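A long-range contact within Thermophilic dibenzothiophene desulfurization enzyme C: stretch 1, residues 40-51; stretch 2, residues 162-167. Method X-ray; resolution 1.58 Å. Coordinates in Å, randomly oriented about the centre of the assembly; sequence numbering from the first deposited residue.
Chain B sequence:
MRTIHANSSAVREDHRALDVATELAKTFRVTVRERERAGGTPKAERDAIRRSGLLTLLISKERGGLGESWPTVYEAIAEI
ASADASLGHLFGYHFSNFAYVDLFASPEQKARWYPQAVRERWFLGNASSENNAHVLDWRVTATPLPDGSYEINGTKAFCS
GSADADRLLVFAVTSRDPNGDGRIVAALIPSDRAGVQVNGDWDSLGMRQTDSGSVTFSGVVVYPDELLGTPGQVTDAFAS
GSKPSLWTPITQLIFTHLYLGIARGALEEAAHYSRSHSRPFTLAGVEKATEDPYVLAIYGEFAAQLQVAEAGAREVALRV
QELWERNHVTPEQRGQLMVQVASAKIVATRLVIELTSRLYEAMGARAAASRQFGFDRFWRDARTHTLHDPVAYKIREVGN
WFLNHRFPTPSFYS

Stretch 1 40-51: GTPKAERDAIRR
Stretch 2, residues 162-167: SADADR

Residues 43-51 begin a helix that continues beyond the stretch, with P42 at the N-cap position, and present a basic face to the irregular segment 162-167; 323 Å², summed over both sides, is buried between residues 40-51 and 162-167. CA atoms lie 6.8 Å apart for T41 and A163, 7.2 Å for K43 and D164, and 10.8 Å for R50 and D166, so the segments run in the same general sense and diverge. D164, in a left-handed conformation (phi/psi 58/30) with chi1 t, points its CB toward the helix and is the hub.

Before the helix, T41 (phi/psi -100/121, chi1 m) sets OG1 3.6 Å from A163 CB. K43 (t, p, t, t) starts sideways, but its NZ reaches both D164 OD1 and D47 OD1 at 2.8 Å, forming two salt bridges. One turn on, R46 (m, t, p, chi4 86°) donates from NE to D164 OD2 (2.7 Å), a salt bridge, and from NH2 to D164 O (2.8 Å), gripping side chain and backbone together. D47 (chi1 m) leaves OD1 4.4 Å from D164 OD2, a like-charge approach offset by K43 NZ and by R50 NH1, which bonds D164 OD2 (2.8 Å) and, weakly, D47 OD1 (2.9 Å). R50 (m, t, t, chi4 92°) thus salt-bridges D164 through NH1, while its NH2 hydrogen-bonds the backbone D164 O (2.7 Å) and salt-bridges D166 OD2 (2.8 Å); D166 has chi1 m.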

# COMPACT_ATOMS: atom_id res chain seq x y z
N GLY B 40 -9.16 27.90 20.33
CA GLY B 40 -9.19 29.35 20.45
C GLY B 40 -8.07 30.03 19.67
O GLY B 40 -7.41 29.44 18.81
N THR B 41 -7.85 31.30 20.01
CA THR B 41 -7.02 32.17 19.19
C THR B 41 -5.63 32.27 19.79
O THR B 41 -5.49 32.70 20.94
CB THR B 41 -7.67 33.55 19.09
OG1 THR B 41 -9.01 33.41 18.58
CG2 THR B 41 -6.87 34.47 18.17
N PRO B 42 -4.58 31.91 19.06
CA PRO B 42 -3.21 32.01 19.58
C PRO B 42 -2.66 33.42 19.40
O PRO B 42 -1.77 33.68 18.59
CB PRO B 42 -2.47 30.97 18.74
CG PRO B 42 -3.14 31.05 17.43
CD PRO B 42 -4.60 31.32 17.71
N LYS B 43 -3.22 34.34 20.16
CA LYS B 43 -2.96 35.76 19.95
C LYS B 43 -1.48 36.09 20.15
O LYS B 43 -0.88 36.81 19.36
CB LYS B 43 -3.84 36.58 20.90
CG LYS B 43 -3.51 38.06 20.99
CD LYS B 43 -3.64 38.72 19.66
CE LYS B 43 -3.53 40.25 19.81
NZ LYS B 43 -3.33 40.92 18.50
N ALA B 44 -0.88 35.56 21.22
CA ALA B 44 0.52 35.88 21.49
C ALA B 44 1.41 35.45 20.33
O ALA B 44 2.32 36.19 19.93
CB ALA B 44 0.99 35.19 22.77
N GLU B 45 1.14 34.27 19.78
CA GLU B 45 1.96 33.74 18.70
C GLU B 45 1.71 34.50 17.41
O GLU B 45 2.64 34.75 16.64
CB GLU B 45 1.66 32.25 18.54
CG GLU B 45 2.18 31.39 19.68
CD GLU B 45 1.39 31.53 20.98
OE1 GLU B 45 0.16 31.80 20.92
OE2 GLU B 45 2.01 31.36 22.06
N ARG B 46 0.45 34.88 17.15
CA ARG B 46 0.16 35.74 16.01
C ARG B 46 0.91 37.07 16.13
O ARG B 46 1.44 37.58 15.14
CB ARG B 46 -1.35 35.96 15.89
CG ARG B 46 -2.13 34.70 15.46
CD ARG B 46 -3.63 34.93 15.51
NE ARG B 46 -4.03 36.04 14.65
CZ ARG B 46 -4.30 35.93 13.35
NH1 ARG B 46 -4.24 34.75 12.74
NH2 ARG B 46 -4.62 37.00 12.64
N ASP B 47 0.99 37.62 17.34
CA ASP B 47 1.73 38.88 17.51
C ASP B 47 3.24 38.67 17.33
O ASP B 47 3.93 39.54 16.79
CB ASP B 47 1.44 39.49 18.88
CG ASP B 47 0.05 40.12 18.96
OD1 ASP B 47 -0.61 40.34 17.92
OD2 ASP B 47 -0.40 40.42 20.10
N ALA B 48 3.77 37.52 17.75
CA ALA B 48 5.18 37.23 17.46
C ALA B 48 5.43 37.19 15.96
O ALA B 48 6.46 37.67 15.48
CB ALA B 48 5.60 35.92 18.11
N ILE B 49 4.50 36.62 15.19
CA ILE B 49 4.64 36.63 13.74
C ILE B 49 4.58 38.06 13.22
O ILE B 49 5.33 38.44 12.30
CB ILE B 49 3.57 35.73 13.10
CG1 ILE B 49 3.85 34.27 13.46
CG2 ILE B 49 3.52 35.94 11.59
CD1 ILE B 49 2.77 33.30 13.01
N ARG B 50 3.70 38.88 13.79
CA ARG B 50 3.61 40.28 13.39
C ARG B 50 4.94 41.00 13.61
O ARG B 50 5.42 41.70 12.71
CB ARG B 50 2.50 40.98 14.18
CG ARG B 50 1.09 40.71 13.70
CD ARG B 50 0.09 41.64 14.41
NE ARG B 50 -1.26 41.49 13.88
CZ ARG B 50 -2.19 40.65 14.36
NH1 ARG B 50 -1.93 39.87 15.40
NH2 ARG B 50 -3.39 40.59 13.80
N ARG B 51 5.55 40.81 14.78
CA ARG B 51 6.81 41.49 15.10
C ARG B 51 7.97 41.01 14.23
O ARG B 51 8.94 41.74 14.04
CB ARG B 51 7.17 41.28 16.58
CG ARG B 51 6.22 41.95 17.56
CD ARG B 51 6.76 41.91 18.98
NE ARG B 51 7.03 40.56 19.48
CZ ARG B 51 6.13 39.79 20.10
NH1 ARG B 51 4.89 40.21 20.28
NH2 ARG B 51 6.49 38.59 20.53
N SER B 162 -10.01 34.00 10.79
CA SER B 162 -10.91 35.14 10.83
C SER B 162 -10.86 35.90 12.15
O SER B 162 -11.39 37.01 12.23
CB SER B 162 -12.35 34.69 10.55
OG SER B 162 -12.77 33.67 11.43
N ALA B 163 -10.24 35.35 13.19
CA ALA B 163 -10.11 36.04 14.46
C ALA B 163 -8.79 36.79 14.50
O ALA B 163 -7.79 36.33 13.95
CB ALA B 163 -10.16 35.05 15.63
N ASP B 164 -8.80 37.96 15.14
CA ASP B 164 -7.58 38.76 15.27
C ASP B 164 -7.00 39.13 13.90
O ASP B 164 -5.79 39.31 13.76
CB ASP B 164 -6.54 38.03 16.12
CG ASP B 164 -5.28 38.85 16.39
OD1 ASP B 164 -5.40 40.02 16.82
OD2 ASP B 164 -4.16 38.31 16.17
N ALA B 165 -7.85 39.25 12.89
CA ALA B 165 -7.42 39.59 11.54
C ALA B 165 -7.49 41.09 11.32
O ALA B 165 -8.53 41.71 11.58
CB ALA B 165 -8.30 38.89 10.50
N ASP B 166 -6.39 41.68 10.83
CA ASP B 166 -6.42 43.11 10.55
C ASP B 166 -7.31 43.45 9.37
O ASP B 166 -7.92 44.52 9.35
CB ASP B 166 -4.99 43.60 10.32
CG ASP B 166 -4.13 43.39 11.52
OD1 ASP B 166 -4.17 44.24 12.43
OD2 ASP B 166 -3.43 42.36 11.61
N ARG B 167 -7.38 42.56 8.37
CA ARG B 167 -8.28 42.68 7.24
C ARG B 167 -8.79 41.28 6.93
O ARG B 167 -8.09 40.28 7.15
CB ARG B 167 -7.60 43.25 5.99
CG ARG B 167 -7.19 44.73 6.06
CD ARG B 167 -8.42 45.61 6.11
NE ARG B 167 -8.13 47.04 6.01
CZ ARG B 167 -7.81 47.83 7.03
NH1 ARG B 167 -7.70 47.35 8.25
NH2 ARG B 167 -7.61 49.13 6.83